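Local coordinates for putative uncharacterized protein TTHA1012 (Thermus thermophilus, PDB 2YZY) that is of unknown function but has a LolA-like fold, and may bind lipoproteins or other lipid-bearing partners as the periplasmic carrier LolA does, at residues 13-16 with 17-21; 123-127 with 128-132; 181-185 with 186-190. All coordinates share one frame; numbering follows the deposited sequence.

Contact 1 (13-16 with 17-21)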
ATOM      1  N   ASP A  13     -14.633   6.723   1.766  1.00 24.73           N
ATOM      2  CA  ASP A  13     -14.590   8.071   2.323  1.00 25.52           C
ATOM      3  C   ASP A  13     -14.283   8.017   3.815  1.00 24.25           C
ATOM      4  O   ASP A  13     -13.538   8.848   4.330  1.00 24.59           O
ATOM      5  CB  ASP A  13     -15.920   8.801   2.096  1.00 28.53           C
ATOM      6  CG  ASP A  13     -16.218   9.031   0.626  1.00 31.33           C
ATOM      7  OD1 ASP A  13     -15.298   9.445  -0.110  1.00 33.33           O
ATOM      8  OD2 ASP A  13     -17.375   8.810   0.207  1.00 34.85           O
ATOM      9  N   ARG A  14     -14.860   7.037   4.505  1.00 23.22           N
ATOM     10  CA  ARG A  14     -14.635   6.869   5.936  1.00 22.88           C
ATOM     11  C   ARG A  14     -13.169   6.534   6.199  1.00 21.08           C
ATOM     12  O   ARG A  14     -12.572   7.012   7.164  1.00 20.63           O
ATOM     13  CB  ARG A  14     -15.518   5.749   6.492  1.00 25.61           C
ATOM     14  CG  ARG A  14     -17.009   6.055   6.482  1.00 29.67           C
ATOM     15  CD  ARG A  14     -17.809   4.876   7.019  1.00 33.17           C
ATOM     16  NE  ARG A  14     -19.240   5.163   7.082  1.00 35.36           N
ATOM     17  CZ  ARG A  14     -19.784   6.091   7.863  1.00 36.33           C
ATOM     18  NH1 ARG A  14     -19.018   6.829   8.656  1.00 37.61           N
ATOM     19  NH2 ARG A  14     -21.095   6.286   7.849  1.00 37.85           N
ATOM     20  N   VAL A  15     -12.599   5.705   5.332  1.00 19.74           N
ATOM     21  CA  VAL A  15     -11.204   5.309   5.462  1.00 18.16           C
ATOM     22  C   VAL A  15     -10.294   6.522   5.312  1.00 19.49           C
ATOM     23  O   VAL A  15      -9.405   6.743   6.130  1.00 18.46           O
ATOM     24  CB  VAL A  15     -10.818   4.262   4.391  1.00 16.11           C
ATOM     25  CG1 VAL A  15      -9.314   4.000   4.430  1.00 16.08           C
ATOM     26  CG2 VAL A  15     -11.583   2.969   4.635  1.00 17.15           C
ATOM     27  N   GLU A  16     -10.531   7.309   4.266  1.00 21.37           N
ATOM     28  CA  GLU A  16      -9.723   8.493   4.002  1.00 23.41           C
ATOM     29  C   GLU A  16      -9.720   9.441   5.194  1.00 24.29           C
ATOM     30  O   GLU A  16      -8.669   9.945   5.594  1.00 23.37           O
ATOM     31  CB  GLU A  16     -10.242   9.219   2.759  1.00 26.87           C
ATOM     32  CG  GLU A  16      -9.365  10.382   2.318  1.00 31.95           C
ATOM     33  CD  GLU A  16      -9.736  10.902   0.942  1.00 35.52           C
ATOM     34  OE1 GLU A  16     -10.866  11.409   0.777  1.00 38.20           O
ATOM     35  OE2 GLU A  16      -8.897  10.797   0.022  1.00 38.26           O
ATOM     36  N   LYS A  17     -10.895   9.680   5.764  1.00 23.96           N
ATOM     37  CA  LYS A  17     -11.000  10.567   6.917  1.00 25.53           C
ATOM     38  C   LYS A  17     -10.353   9.946   8.151  1.00 24.87           C
ATOM     39  O   LYS A  17      -9.708  10.637   8.939  1.00 26.11           O
ATOM     40  CB  LYS A  17     -12.468  10.881   7.228  1.00 27.67           C
ATOM     41  CG  LYS A  17     -13.076  12.045   6.449  1.00 31.52           C
ATOM     42  CD  LYS A  17     -13.398  11.705   5.000  1.00 34.45           C
ATOM     43  CE  LYS A  17     -12.178  11.794   4.103  1.00 36.72           C
ATOM     44  NZ  LYS A  17     -12.546  11.554   2.681  1.00 38.20           N
ATOM     45  N   ASN A  18     -10.521   8.636   8.306  1.00 22.18           N
ATOM     46  CA  ASN A  18      -9.983   7.916   9.452  1.00 21.67           C
ATOM     47  C   ASN A  18      -8.462   7.790   9.442  1.00 20.35           C
ATOM     48  O   ASN A  18      -7.851   7.562  10.485  1.00 21.62           O
ATOM     49  CB  ASN A  18     -10.621   6.524   9.532  1.00 22.24           C
ATOM     50  CG  ASN A  18     -10.311   5.813  10.834  1.00 23.78           C
ATOM     51  OD1 ASN A  18     -10.494   6.371  11.917  1.00 26.34           O
ATOM     52  ND2 ASN A  18      -9.853   4.570  10.738  1.00 23.31           N
ATOM     53  N   LEU A  19      -7.853   7.934   8.267  1.00 20.25           N
ATOM     54  CA  LEU A  19      -6.402   7.834   8.148  1.00 20.35           C
ATOM     55  C   LEU A  19      -5.778   9.166   7.746  1.00 20.01           C
ATOM     56  O   LEU A  19      -4.825   9.206   6.965  1.00 20.60           O
ATOM     57  CB  LEU A  19      -6.025   6.766   7.117  1.00 19.45           C
ATOM     58  CG  LEU A  19      -6.411   5.324   7.460  1.00 20.62           C
ATOM     59  CD1 LEU A  19      -6.004   4.402   6.322  1.00 19.99           C
ATOM     60  CD2 LEU A  19      -5.735   4.909   8.758  1.00 20.75           C
ATOM     61  N   SER A  20      -6.319  10.254   8.287  1.00 19.40           N
ATOM     62  CA  SER A  20      -5.822  11.592   7.983  1.00 21.07           C
ATOM     63  C   SER A  20      -4.619  11.981   8.844  1.00 19.50           C
ATOM     64  O   SER A  20      -3.979  13.002   8.597  1.00 20.48           O
ATOM     65  CB  SER A  20      -6.946  12.618   8.159  1.00 21.30           C
ATOM     66  OG  SER A  20      -7.437  12.617   9.488  1.00 24.97           O
ATOM     67  N   THR A  21      -4.319  11.170   9.855  1.00 18.37           N
ATOM     68  CA  THR A  21      -3.179  11.420  10.734  1.00 16.72           C
ATOM     69  C   THR A  21      -2.086  10.412  10.373  1.00 14.77           C
ATOM     70  O   THR A  21      -2.359   9.405   9.723  1.00 14.31           O
ATOM     71  CB  THR A  21      -3.560  11.265  12.223  1.00 18.65           C
ATOM     72  OG1 THR A  21      -4.164   9.984  12.434  1.00 23.90           O
ATOM     73  CG2 THR A  21      -4.534  12.364  12.640  1.00 22.48           C
TER

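Contact 2 (123-127 with 128-132)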
ATOM      1  N   VAL A 123     -17.488  -9.796   6.220  1.00 19.11           N
ATOM      2  CA  VAL A 123     -16.876 -11.074   6.536  1.00 20.26           C
ATOM      3  C   VAL A 123     -16.021 -10.919   7.780  1.00 21.98           C
ATOM      4  O   VAL A 123     -15.381  -9.886   7.983  1.00 21.66           O
ATOM      5  CB  VAL A 123     -15.989 -11.579   5.369  1.00 19.64           C
ATOM      6  CG1 VAL A 123     -14.875 -10.577   5.086  1.00 20.89           C
ATOM      7  CG2 VAL A 123     -15.407 -12.943   5.707  1.00 21.54           C
ATOM      8  N   ARG A 124     -16.020 -11.941   8.626  1.00 23.08           N
ATOM      9  CA  ARG A 124     -15.229 -11.885   9.840  1.00 25.53           C
ATOM     10  C   ARG A 124     -13.785 -12.271   9.557  1.00 25.98           C
ATOM     11  O   ARG A 124     -13.508 -13.353   9.038  1.00 26.91           O
ATOM     12  CB  ARG A 124     -15.816 -12.809  10.910  1.00 27.10           C
ATOM     13  CG  ARG A 124     -14.898 -13.012  12.105  1.00 29.51           C
ATOM     14  CD  ARG A 124     -15.607 -13.661  13.288  1.00 31.69           C
ATOM     15  NE  ARG A 124     -16.375 -12.693  14.068  1.00 33.85           N
ATOM     16  CZ  ARG A 124     -17.565 -12.215  13.720  1.00 34.75           C
ATOM     17  NH1 ARG A 124     -18.146 -12.617  12.597  1.00 36.84           N
ATOM     18  NH2 ARG A 124     -18.173 -11.326  14.494  1.00 34.61           N
ATOM     19  N   LEU A 125     -12.874 -11.364   9.889  1.00 26.70           N
ATOM     20  CA  LEU A 125     -11.450 -11.591   9.697  1.00 28.22           C
ATOM     21  C   LEU A 125     -10.804 -11.628  11.076  1.00 29.10           C
ATOM     22  O   LEU A 125     -11.441 -11.291  12.075  1.00 28.56           O
ATOM     23  CB  LEU A 125     -10.839 -10.458   8.865  1.00 27.76           C
ATOM     24  CG  LEU A 125     -11.426 -10.220   7.471  1.00 29.18           C
ATOM     25  CD1 LEU A 125     -10.710  -9.051   6.807  1.00 29.12           C
ATOM     26  CD2 LEU A 125     -11.286 -11.477   6.633  1.00 29.88           C
ATOM     27  N   PRO A 126      -9.532 -12.049  11.154  1.00 30.28           N
ATOM     28  CA  PRO A 126      -8.843 -12.110  12.446  1.00 31.55           C
ATOM     29  C   PRO A 126      -8.920 -10.785  13.204  1.00 31.51           C
ATOM     30  O   PRO A 126      -9.096 -10.766  14.423  1.00 32.68           O
ATOM     31  CB  PRO A 126      -7.416 -12.471  12.050  1.00 31.39           C
ATOM     32  CG  PRO A 126      -7.628 -13.350  10.859  1.00 31.81           C
ATOM     33  CD  PRO A 126      -8.680 -12.589  10.080  1.00 31.37           C
ATOM     34  N   GLU A 127      -8.795  -9.681  12.472  1.00 30.63           N
ATOM     35  CA  GLU A 127      -8.847  -8.349  13.065  1.00 29.28           C
ATOM     36  C   GLU A 127     -10.263  -7.973  13.497  1.00 28.62           C
ATOM     37  O   GLU A 127     -10.458  -7.020  14.250  1.00 28.61           O
ATOM     38  CB  GLU A 127      -8.336  -7.302  12.068  1.00 30.13           C
ATOM     39  CG  GLU A 127      -6.886  -7.472  11.625  1.00 31.89           C
ATOM     40  CD  GLU A 127      -6.639  -8.763  10.868  1.00 33.53           C
ATOM     41  OE1 GLU A 127      -7.466  -9.118  10.000  1.00 31.33           O
ATOM     42  OE2 GLU A 127      -5.610  -9.419  11.132  1.00 36.20           O
ATOM     43  N   GLY A 128     -11.248  -8.723  13.009  1.00 26.14           N
ATOM     44  CA  GLY A 128     -12.631  -8.446  13.350  1.00 24.04           C
ATOM     45  C   GLY A 128     -13.510  -8.351  12.118  1.00 22.00           C
ATOM     46  O   GLY A 128     -13.091  -8.719  11.019  1.00 22.18           O
ATOM     47  N   MET A 129     -14.732  -7.858  12.290  1.00 21.02           N
ATOM     48  CA  MET A 129     -15.647  -7.729  11.164  1.00 20.44           C
ATOM     49  C   MET A 129     -15.115  -6.731  10.148  1.00 19.63           C
ATOM     50  O   MET A 129     -14.633  -5.655  10.506  1.00 18.26           O
ATOM     51  CB  MET A 129     -17.034  -7.293  11.639  1.00 22.65           C
ATOM     52  CG  MET A 129     -17.789  -8.362  12.412  1.00 25.39           C
ATOM     53  SD  MET A 129     -17.850  -9.930  11.520  1.00 29.76           S
ATOM     54  CE  MET A 129     -18.512  -9.400   9.944  1.00 19.80           C
ATOM     55  N   ALA A 130     -15.205  -7.097   8.877  1.00 17.22           N
ATOM     56  CA  ALA A 130     -14.728  -6.241   7.806  1.00 16.54           C
ATOM     57  C   ALA A 130     -15.698  -6.234   6.637  1.00 15.95           C
ATOM     58  O   ALA A 130     -16.496  -7.160   6.468  1.00 18.32           O
ATOM     59  CB  ALA A 130     -13.364  -6.723   7.332  1.00 17.00           C
ATOM     60  N   TRP A 131     -15.629  -5.176   5.841  1.00 14.55           N
ATOM     61  CA  TRP A 131     -16.455  -5.054   4.651  1.00 14.51           C
ATOM     62  C   TRP A 131     -15.652  -5.651   3.506  1.00 14.69           C
ATOM     63  O   TRP A 131     -14.440  -5.441   3.422  1.00 13.97           O
ATOM     64  CB  TRP A 131     -16.728  -3.588   4.312  1.00 16.79           C
ATOM     65  CG  TRP A 131     -17.679  -2.888   5.219  1.00 19.45           C
ATOM     66  CD1 TRP A 131     -19.003  -3.169   5.399  1.00 20.40           C
ATOM     67  CD2 TRP A 131     -17.397  -1.740   6.028  1.00 21.35           C
ATOM     68  NE1 TRP A 131     -19.565  -2.264   6.265  1.00 22.14           N
ATOM     69  CE2 TRP A 131     -18.603  -1.374   6.667  1.00 22.83           C
ATOM     70  CE3 TRP A 131     -16.244  -0.982   6.272  1.00 22.53           C
ATOM     71  CZ2 TRP A 131     -18.690  -0.281   7.537  1.00 23.94           C
ATOM     72  CZ3 TRP A 131     -16.330   0.107   7.138  1.00 23.79           C
ATOM     73  CH2 TRP A 131     -17.548   0.445   7.759  1.00 24.58           C
ATOM     74  N   LYS A 132     -16.317  -6.404   2.639  1.00 13.64           N
ATOM     75  CA  LYS A 132     -15.654  -6.978   1.479  1.00 13.51           C
ATOM     76  C   LYS A 132     -16.139  -6.213   0.254  1.00 13.86           C
ATOM     77  O   LYS A 132     -17.321  -6.273  -0.093  1.00 14.14           O
ATOM     78  CB  LYS A 132     -15.995  -8.464   1.306  1.00 11.67           C
ATOM     79  CG  LYS A 132     -15.392  -9.077   0.033  1.00 12.59           C
ATOM     80  CD  LYS A 132     -15.929 -10.481  -0.244  1.00 11.63           C
ATOM     81  CE  LYS A 132     -15.365 -11.045  -1.543  1.00 12.29           C
ATOM     82  NZ  LYS A 132     -16.145 -12.228  -2.023  1.00 12.11           N
TER

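Contact 3 (181-185 with 186-190)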
ATOM      1  N   THR A 181       0.920   6.853  14.469  1.00 12.81           N
ATOM      2  CA  THR A 181       2.125   7.369  15.091  1.00 14.37           C
ATOM      3  C   THR A 181       2.374   8.809  14.669  1.00 14.63           C
ATOM      4  O   THR A 181       1.469   9.501  14.206  1.00 15.87           O
ATOM      5  CB  THR A 181       3.322   6.491  14.668  1.00 15.78           C
ATOM      6  OG1 THR A 181       4.521   6.950  15.303  1.00 17.10           O
ATOM      7  CG2 THR A 181       3.494   6.535  13.151  1.00 14.87           C
ATOM      8  N   ASN A 182       3.600   9.269  14.877  1.00 12.80           N
ATOM      9  CA  ASN A 182       3.981  10.601  14.454  1.00 12.83           C
ATOM     10  C   ASN A 182       5.200  10.413  13.566  1.00 11.25           C
ATOM     11  O   ASN A 182       6.095   9.630  13.886  1.00 12.58           O
ATOM     12  CB  ASN A 182       4.326  11.498  15.643  1.00 15.64           C
ATOM     13  CG  ASN A 182       4.631  12.919  15.213  1.00 20.63           C
ATOM     14  OD1 ASN A 182       4.001  13.443  14.291  1.00 25.72           O
ATOM     15  ND2 ASN A 182       5.588  13.554  15.880  1.00 24.41           N
ATOM     16  N   LEU A 183       5.227  11.121  12.447  1.00 10.76           N
ATOM     17  CA  LEU A 183       6.333  11.013  11.508  1.00 10.39           C
ATOM     18  C   LEU A 183       6.704  12.396  11.020  1.00 10.84           C
ATOM     19  O   LEU A 183       5.882  13.319  11.062  1.00 13.90           O
ATOM     20  CB  LEU A 183       5.925  10.137  10.322  1.00 10.48           C
ATOM     21  CG  LEU A 183       5.523   8.701  10.656  1.00 10.25           C
ATOM     22  CD1 LEU A 183       4.771   8.084   9.477  1.00 11.83           C
ATOM     23  CD2 LEU A 183       6.766   7.882  10.997  1.00 10.69           C
ATOM     24  N   THR A 184       7.935  12.539  10.546  1.00  9.34           N
ATOM     25  CA  THR A 184       8.409  13.821  10.049  1.00 10.39           C
ATOM     26  C   THR A 184       8.988  13.699   8.648  1.00 10.14           C
ATOM     27  O   THR A 184       9.306  12.603   8.182  1.00  9.27           O
ATOM     28  CB  THR A 184       9.507  14.395  10.952  1.00 10.66           C
ATOM     29  OG1 THR A 184      10.666  13.552  10.885  1.00 10.24           O
ATOM     30  CG2 THR A 184       9.023  14.487  12.395  1.00 12.69           C
ATOM     31  N   GLU A 185       9.136  14.835   7.976  1.00 12.06           N
ATOM     32  CA  GLU A 185       9.698  14.831   6.638  1.00 13.31           C
ATOM     33  C   GLU A 185      11.154  14.368   6.684  1.00 12.37           C
ATOM     34  O   GLU A 185      11.626  13.701   5.768  1.00 11.57           O
ATOM     35  CB  GLU A 185       9.605  16.227   6.005  1.00 18.47           C
ATOM     36  CG  GLU A 185      10.320  17.331   6.764  1.00 26.73           C
ATOM     37  CD  GLU A 185      10.320  18.643   5.998  1.00 30.29           C
ATOM     38  OE1 GLU A 185       9.227  19.104   5.608  1.00 33.73           O
ATOM     39  OE2 GLU A 185      11.413  19.214   5.785  1.00 33.52           O
ATOM     40  N   ALA A 186      11.864  14.710   7.757  1.00 11.70           N
ATOM     41  CA  ALA A 186      13.260  14.306   7.888  1.00 11.31           C
ATOM     42  C   ALA A 186      13.359  12.786   7.862  1.00 10.41           C
ATOM     43  O   ALA A 186      14.304  12.221   7.309  1.00 10.83           O
ATOM     44  CB  ALA A 186      13.853  14.850   9.188  1.00 12.05           C
ATOM     45  N   GLN A 187      12.382  12.123   8.468  1.00  9.74           N
ATOM     46  CA  GLN A 187      12.382  10.667   8.484  1.00  8.55           C
ATOM     47  C   GLN A 187      12.000  10.092   7.125  1.00  8.60           C
ATOM     48  O   GLN A 187      12.740   9.296   6.549  1.00 10.25           O
ATOM     49  CB  GLN A 187      11.395  10.131   9.528  1.00  8.82           C
ATOM     50  CG  GLN A 187      11.765  10.414  10.970  1.00  9.12           C
ATOM     51  CD  GLN A 187      10.651  10.036  11.929  1.00 10.41           C
ATOM     52  OE1 GLN A 187       9.481  10.348  11.692  1.00 10.13           O
ATOM     53  NE2 GLN A 187      11.007   9.375  13.022  1.00  9.58           N
ATOM     54  N   LEU A 188      10.849  10.504   6.604  1.00  9.28           N
ATOM     55  CA  LEU A 188      10.366   9.956   5.341  1.00  9.12           C
ATOM     56  C   LEU A 188      11.111  10.355   4.072  1.00  9.29           C
ATOM     57  O   LEU A 188      11.033   9.648   3.062  1.00 10.45           O
ATOM     58  CB  LEU A 188       8.870  10.252   5.195  1.00  9.71           C
ATOM     59  CG  LEU A 188       8.015   9.772   6.375  1.00 11.55           C
ATOM     60  CD1 LEU A 188       6.545   9.898   6.004  1.00 14.27           C
ATOM     61  CD2 LEU A 188       8.347   8.328   6.732  1.00 12.23           C
ATOM     62  N   LYS A 189      11.834  11.469   4.112  1.00 10.29           N
ATOM     63  CA  LYS A 189      12.586  11.901   2.937  1.00 11.08           C
ATOM     64  C   LYS A 189      14.077  11.598   3.031  1.00 11.98           C
ATOM     65  O   LYS A 189      14.874  12.124   2.251  1.00 13.13           O
ATOM     66  CB  LYS A 189      12.378  13.397   2.687  1.00 14.11           C
ATOM     67  CG  LYS A 189      10.981  13.746   2.205  1.00 15.40           C
ATOM     68  CD  LYS A 189      10.878  15.212   1.800  1.00 22.40           C
ATOM     69  CE  LYS A 189      11.154  16.135   2.973  1.00 26.16           C
ATOM     70  NZ  LYS A 189      11.060  17.576   2.596  1.00 30.79           N
ATOM     71  N   ARG A 190      14.463  10.755   3.983  1.00 10.80           N
ATOM     72  CA  ARG A 190      15.872  10.408   4.126  1.00 10.78           C
ATOM     73  C   ARG A 190      16.302   9.528   2.957  1.00 10.78           C
ATOM     74  O   ARG A 190      15.494   8.786   2.392  1.00 10.21           O
ATOM     75  CB  ARG A 190      16.118   9.677   5.451  1.00  8.61           C
ATOM     76  CG  ARG A 190      15.552   8.264   5.531  1.00  8.06           C
ATOM     77  CD  ARG A 190      15.747   7.711   6.937  1.00  7.74           C
ATOM     78  NE  ARG A 190      15.453   6.280   7.024  1.00  8.34           N
ATOM     79  CZ  ARG A 190      14.233   5.752   6.973  1.00  7.89           C
ATOM     80  NH1 ARG A 190      13.166   6.529   6.840  1.00  9.48           N
ATOM     81  NH2 ARG A 190      14.085   4.433   7.044  1.00  9.07           N
TER

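Contact 1 (13-16 with 17-21)
Val15 and Leu19 lie side by side on the inner flank of the last turn of helix 7-18, with Val15 CG1 3.8 Å from Leu19 CD1. Val15 sets CG1 anti to its own N (chi1 173°), on the side where Leu19 follows, and the two side chains point the same way. Beneath them the helical ladder is still sound at Lys17 N to Asp13 O (3.1 Å) and at Asn18 N to Arg14 O (2.9 Å). It frays at Leu19, the first residue to leave helical geometry: its N is shared between Val15 O and Glu16 O, and both bonds are weak. Ser20 OG then donates to Lys17 O at 3.1 Å, tying the departing chain to the helix end. The solvent side is that of Lys17 and Glu16. Lys17, bent at chi2 (75°) and chi3 (-82°), folds back along its own helix, which puts CD 2.9 Å from Asp13 O and brings NZ to its neighbour Glu16. There OE1, offering its anti lone pair, forms a short salt bridge to NZ of 2.5 Å. The Asp13 carboxylate is oppositely charged but does not contact NZ; its OD1 accepts from Gln9. In the fold, Asn18 turns its amide away to donate through ND2 to Pro155 O and Asp154 OD1, and its backbone O accepts from Arg180 NH2. Val15 and Leu19 both rest on Pro157 of strand 156-163, and Leu19 also on Phe178 of strand 169-180, which seats the helix end over these two strands.

Contact 2 (123-127 with 128-132)
Met129 curls back over Arg124 because its chain bends at chi2 (-52°) and again at chi3 (-53°), while Arg124 starts with CG anti to its N and turns sharply at chi3 (-81°) to bring the guanidinium alongside. The sulphur is modelled over one face of that group, and Met129 CE carries on to the backbone, 3.6 Å from Val123 C. SD also packs on the aliphatic base of Arg124, at 3.6 Å from CB. The modelled approach of NH1 to SD is too close to be trusted, so the finer placing of the guanidinium is doubtful. The two residues form a non-hydrogen-bonded pair of the antiparallel hairpin. On the opposite face Leu125 CD1 touches Ala130 CB at 3.6 Å. The strands are laced by paired bonds, Val123 N to Ala130 O (2.8 Å) with its return, and Leu125 N to Gly128 O (2.9 Å) with Gly128 N to Leu125 O (2.7 Å). This last couple closes a type I turn with Pro126 and Glu127 at its corners. At Gly128 a side chain would collide with Glu127 O, since its backbone has positive phi. Beyond the turn, Lys132 NZ pairs with Glu120. The chemistry therefore differs between the faces: the backbone bonds hold the hairpin, Leu125 and Ala130 add largely apolar contact with Tyr149 beside it, and on the other face Met129 CE packs against Val123, while any stacking of sulphur on the guanidinium remains tentative.

Contact 3 (181-185 with 186-190)
Thr184 and Gln187 grip each other in a capping box at the start of helix 185-188. Thr184 OG1, the N-cap oxygen, accepts from Gln187 N at 3.3 Å, and Gln187 OE1 accepts in return from Thr184 N at 2.9 Å. The same OE1 lies across Leu183, 3.2 Å from its CA. Thr184 chi1 of 66° sets OG1 between its N and carbonyl carbon, facing the first turn. Thr184 O takes Leu188 N at 3.0 Å, and Lys189 N closes on Glu185 O at 2.8 Å. Over this last bond the Lys189 chain crosses Glu185, CE packing 3.4 Å from Glu185 CB, before NZ makes a long salt bridge to OE2. With an alanine in place of Lys189, Glu185 would probably lose this distant cationic mate and the hydrocarbon cover over CB, leaving its carboxylate freer to turn. Further out, Arg190 NH1 donates to Gln187 O at 2.8 Å, while its NH2 bridges to Glu56 of strand 52-59. Arg54 of that strand bonds Leu188 O and Arg190 O. Leu183 and Leu188 cover Tyr45 of strand 39-47, Leu188 adding Leu47 and Leu183 also meeting Gln24 of strand 23-30.

Along the chain the contacts come in series, contact 1 at the end of helix 7-18, contact 2 in the hairpin of strands 116-125 and 128-136, and contact 3 in the turn of helix after strand 169-180. None touches another. The centres of contacts 1 and 2 lie about 18 Å apart, those of contacts 1 and 3 about 19 Å, and those of contacts 2 and 3 about 31 Å. Contact 1 comes within about 4 Å of contact 2 and about 5 Å of contact 3 (nearest atoms). Strand 169-180 pairs with strand 23-30, so contacts 1 and 3 cover neighbouring strands while contact 2 forms a far margin, an arrangement consistent with the open, curved strand array of LolA-like proteins.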